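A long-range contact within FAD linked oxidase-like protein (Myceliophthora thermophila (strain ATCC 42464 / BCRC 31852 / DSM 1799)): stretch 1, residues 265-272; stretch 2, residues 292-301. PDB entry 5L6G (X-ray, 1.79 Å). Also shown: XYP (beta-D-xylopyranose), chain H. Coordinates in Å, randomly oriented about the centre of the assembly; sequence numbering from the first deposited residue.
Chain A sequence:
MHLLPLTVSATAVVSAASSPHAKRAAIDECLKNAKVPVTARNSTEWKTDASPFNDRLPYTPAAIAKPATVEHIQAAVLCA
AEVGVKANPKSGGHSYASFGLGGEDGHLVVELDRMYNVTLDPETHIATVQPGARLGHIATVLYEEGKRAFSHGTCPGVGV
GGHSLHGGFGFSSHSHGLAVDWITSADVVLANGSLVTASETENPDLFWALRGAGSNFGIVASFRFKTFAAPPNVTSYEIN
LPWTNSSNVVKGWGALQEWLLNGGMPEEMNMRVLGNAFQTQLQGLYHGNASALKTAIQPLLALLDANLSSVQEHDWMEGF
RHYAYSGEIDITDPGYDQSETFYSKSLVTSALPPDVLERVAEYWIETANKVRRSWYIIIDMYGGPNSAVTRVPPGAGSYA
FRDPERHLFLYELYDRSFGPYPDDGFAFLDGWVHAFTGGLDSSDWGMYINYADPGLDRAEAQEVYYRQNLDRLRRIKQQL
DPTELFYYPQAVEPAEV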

# COMPACT_ATOMS: atom_id res chain seq x y z
N MET A 265 2.53 -3.02 -23.16
CA MET A 265 3.35 -2.24 -22.23
C MET A 265 4.67 -2.94 -21.93
O MET A 265 4.69 -4.01 -21.35
CB MET A 265 2.60 -1.95 -20.92
CG MET A 265 3.25 -0.82 -20.13
SD MET A 265 2.25 0.02 -18.89
CE MET A 265 2.52 -1.05 -17.51
N PRO A 266 5.79 -2.32 -22.31
CA PRO A 266 7.03 -3.04 -22.12
C PRO A 266 7.46 -3.03 -20.66
O PRO A 266 6.97 -2.22 -19.86
CB PRO A 266 8.00 -2.29 -23.03
CG PRO A 266 7.47 -0.89 -23.02
CD PRO A 266 5.99 -1.07 -23.06
N GLU A 267 8.35 -3.95 -20.31
CA GLU A 267 8.78 -4.12 -18.93
C GLU A 267 9.28 -2.82 -18.31
O GLU A 267 9.01 -2.57 -17.15
CB GLU A 267 9.85 -5.20 -18.81
CG GLU A 267 9.36 -6.60 -19.14
CD GLU A 267 10.37 -7.68 -18.81
OE1 GLU A 267 11.36 -7.40 -18.10
OE2 GLU A 267 10.17 -8.82 -19.27
N GLU A 268 9.97 -1.99 -19.10
CA GLU A 268 10.57 -0.74 -18.60
C GLU A 268 9.54 0.35 -18.29
O GLU A 268 9.88 1.33 -17.61
CB GLU A 268 11.55 -0.17 -19.64
CG GLU A 268 12.76 -1.03 -19.93
CD GLU A 268 12.53 -2.13 -20.95
OE1 GLU A 268 11.40 -2.30 -21.50
OE2 GLU A 268 13.52 -2.84 -21.21
N MET A 269 8.32 0.20 -18.80
CA MET A 269 7.28 1.20 -18.66
C MET A 269 6.38 0.93 -17.46
O MET A 269 5.96 -0.19 -17.25
CB MET A 269 6.42 1.22 -19.92
CG MET A 269 5.39 2.34 -19.99
SD MET A 269 4.56 2.40 -21.57
CE MET A 269 5.90 2.86 -22.68
N ASN A 270 6.09 1.98 -16.70
CA ASN A 270 5.30 1.89 -15.49
C ASN A 270 4.35 3.05 -15.57
O ASN A 270 4.79 4.19 -15.76
CB ASN A 270 6.17 2.06 -14.25
CG ASN A 270 7.20 0.98 -14.13
OD1 ASN A 270 6.99 0.00 -13.41
ND2 ASN A 270 8.32 1.12 -14.87
N MET A 271 3.05 2.77 -15.49
CA MET A 271 2.06 3.76 -15.91
C MET A 271 0.73 3.58 -15.20
O MET A 271 0.41 2.49 -14.77
CB MET A 271 1.85 3.70 -17.41
CG MET A 271 1.17 4.91 -18.01
SD MET A 271 1.32 4.99 -19.80
CE MET A 271 0.83 3.33 -20.28
N ARG A 272 -0.02 4.67 -15.09
CA ARG A 272 -1.35 4.69 -14.54
C ARG A 272 -2.18 5.79 -15.20
O ARG A 272 -1.63 6.73 -15.77
CB ARG A 272 -1.27 4.97 -13.05
CG ARG A 272 -0.90 6.42 -12.73
CD ARG A 272 -0.50 6.55 -11.26
NE ARG A 272 -0.20 7.92 -10.89
CZ ARG A 272 0.25 8.29 -9.70
NH1 ARG A 272 0.48 7.38 -8.76
NH2 ARG A 272 0.50 9.57 -9.46
N ALA A 292 14.24 6.52 -25.78
CA ALA A 292 13.79 5.14 -25.64
C ALA A 292 12.30 5.10 -25.29
O ALA A 292 11.53 4.30 -25.84
CB ALA A 292 14.62 4.41 -24.59
N LEU A 293 11.88 5.99 -24.39
CA LEU A 293 10.45 6.14 -24.08
C LEU A 293 9.62 6.45 -25.33
O LEU A 293 8.60 5.80 -25.58
CB LEU A 293 10.24 7.26 -23.05
CG LEU A 293 8.80 7.77 -22.93
CD1 LEU A 293 7.91 6.66 -22.39
CD2 LEU A 293 8.71 9.01 -22.07
N LYS A 294 10.05 7.45 -26.09
CA LYS A 294 9.27 7.91 -27.24
C LYS A 294 9.00 6.75 -28.20
O LYS A 294 7.89 6.57 -28.68
CB LYS A 294 10.00 9.04 -27.97
CG LYS A 294 10.04 10.37 -27.21
CD LYS A 294 10.90 11.40 -27.94
CE LYS A 294 11.02 12.70 -27.15
NZ LYS A 294 9.78 13.53 -27.24
N THR A 295 10.04 5.96 -28.45
CA THR A 295 9.93 4.78 -29.31
C THR A 295 8.99 3.74 -28.69
O THR A 295 8.13 3.18 -29.37
CB THR A 295 11.34 4.17 -29.54
OG1 THR A 295 12.18 5.14 -30.18
CG2 THR A 295 11.26 2.93 -30.42
N ALA A 296 9.12 3.52 -27.40
CA ALA A 296 8.32 2.54 -26.68
C ALA A 296 6.83 2.90 -26.61
O ALA A 296 5.97 2.02 -26.64
CB ALA A 296 8.88 2.36 -25.27
N ILE A 297 6.53 4.19 -26.52
CA ILE A 297 5.16 4.65 -26.28
C ILE A 297 4.40 4.92 -27.59
O ILE A 297 3.19 5.09 -27.57
CB ILE A 297 5.17 5.91 -25.38
CG1 ILE A 297 3.78 6.18 -24.76
CG2 ILE A 297 5.65 7.14 -26.14
CD1 ILE A 297 3.34 5.15 -23.77
N GLN A 298 5.10 4.96 -28.72
CA GLN A 298 4.45 5.32 -29.96
C GLN A 298 3.22 4.47 -30.33
O GLN A 298 2.20 5.03 -30.71
CB GLN A 298 5.46 5.37 -31.13
CG GLN A 298 4.86 5.90 -32.42
CD GLN A 298 4.25 7.29 -32.26
OE1 GLN A 298 4.78 8.14 -31.54
NE2 GLN A 298 3.11 7.52 -32.92
N PRO A 299 3.31 3.13 -30.23
CA PRO A 299 2.13 2.32 -30.55
C PRO A 299 0.88 2.68 -29.74
O PRO A 299 -0.23 2.72 -30.31
CB PRO A 299 2.59 0.89 -30.24
CG PRO A 299 4.05 0.93 -30.53
CD PRO A 299 4.50 2.29 -30.07
N LEU A 300 1.04 2.95 -28.45
CA LEU A 300 -0.08 3.40 -27.64
C LEU A 300 -0.63 4.75 -28.10
O LEU A 300 -1.85 4.95 -28.15
CB LEU A 300 0.31 3.52 -26.16
CG LEU A 300 -0.86 3.86 -25.24
CD1 LEU A 300 -2.00 2.87 -25.44
CD2 LEU A 300 -0.44 3.94 -23.78
N LEU A 301 0.26 5.70 -28.39
CA LEU A 301 -0.16 7.03 -28.84
C LEU A 301 -0.99 6.95 -30.12
O LEU A 301 -2.02 7.62 -30.25
CB LEU A 301 1.05 7.94 -29.06
CG LEU A 301 1.94 8.33 -27.87
CD1 LEU A 301 3.06 9.22 -28.37
CD2 LEU A 301 1.17 9.02 -26.75
O1 XYP H . -1.39 5.34 -5.13
C1 XYP H . -0.96 6.48 -4.39
C2 XYP H . -0.47 7.55 -5.36
C3 XYP H . -0.19 8.86 -4.64
C4 XYP H . -1.40 9.28 -3.82
C5 XYP H . -1.85 8.14 -2.89
O2 XYP H . 0.73 7.07 -5.98
O3 XYP H . 0.22 9.88 -5.58
O4 XYP H . -1.07 10.40 -2.99
O5 XYP H . -2.05 6.93 -3.61

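The contact between residues 265-272 and 292-301 joins the start of a β-strand to one face of an α-helix, and it is entirely apolar: no hydrogen bond crosses between the two stretches. The strand, residues 269-272, runs on later in the chain, and the helix extends beyond 292-301 in both directions. Their axes approach to 11.1 Å, with an angle of 48° between their N-to-C directions. At that spacing the backbones are well separated, and side chains from both sides fill the gap. The backbones are in register at two places, with Pro266 CA 7.3 Å from Ala296 CA and Met269 CA 8.0 Å from Leu293 CA.

Met265 is buried but makes no contact with the helix; the end of its side chain leads away. Pro266 is the first residue to touch. Its CA-to-CB bond points toward the helix, and its ring, in the C-gamma endo pucker, places CG 4.2 Å from Ala296 CB. The contact is methylene against methyl, at about van der Waals distance, and Ala296 CB is the helix atom nearest the ring.

Pro266 also opens a type I turn that ends at Met269 and is closed by a backbone hydrogen bond from Met269 N to Pro266 O (3.0 Å). Glu267 and Glu268 occupy the middle of this turn, and neither reaches the helix. The turn thus carries the chain from one contact residue to the next while keeping both carboxylates out of the apolar interface.

Met269, the first residue of the strand, is the centre of the packing and has the largest area covered by the other stretch. With chi1 and chi2 both t and chi3 m, its side chain extends toward the helix and delivers the terminal methyl among three residues. Met269 CE lies 3.6 Å from Ile297 CD1, 4.0 Å from Ala296 CB and 4.3 Å from Leu293 CD1. These are contacts of a thioether methyl with aliphatic carbon, held by dispersion and by the exclusion of water from groups that cannot hydrogen-bond to it. Leu293 and Ile297 are one helical turn apart, linked by the backbone hydrogen bond from Ile297 N to Leu293 O (2.8 Å). Both have CA-to-CB bonds directed sideways, but the ends of their side chains come nearer to the strand.

The strand then alternates. Asn270 is out of reach of the helix, and its side-chain amide is hydrogen-bonded elsewhere in the structure. Met271 points toward the helix again, with chi1 and chi2 t but chi3 p. Met271 CE packs 3.8 Å from Leu300 CD2. Ile297 is more distant, its CD1 lying 4.5 Å from Met271 SD, and the same sulfur, Met271 SD, is also 4.5 Å from Leu300 CD2. Ile297 therefore touches both methionines, and Leu300 extends the apolar surface further along the helix. The helix is kinked here, the N atoms of Pro299 and Leu300 having no bond to the preceding turn.

Arg272 ends the stretch out of the helix's reach. Its guanidinium instead meets the bound β-D-xylopyranose, which lies at the edge of the group near its plane; Arg272 NH1 donates a hydrogen bond to XYP O2 (2.8 Å).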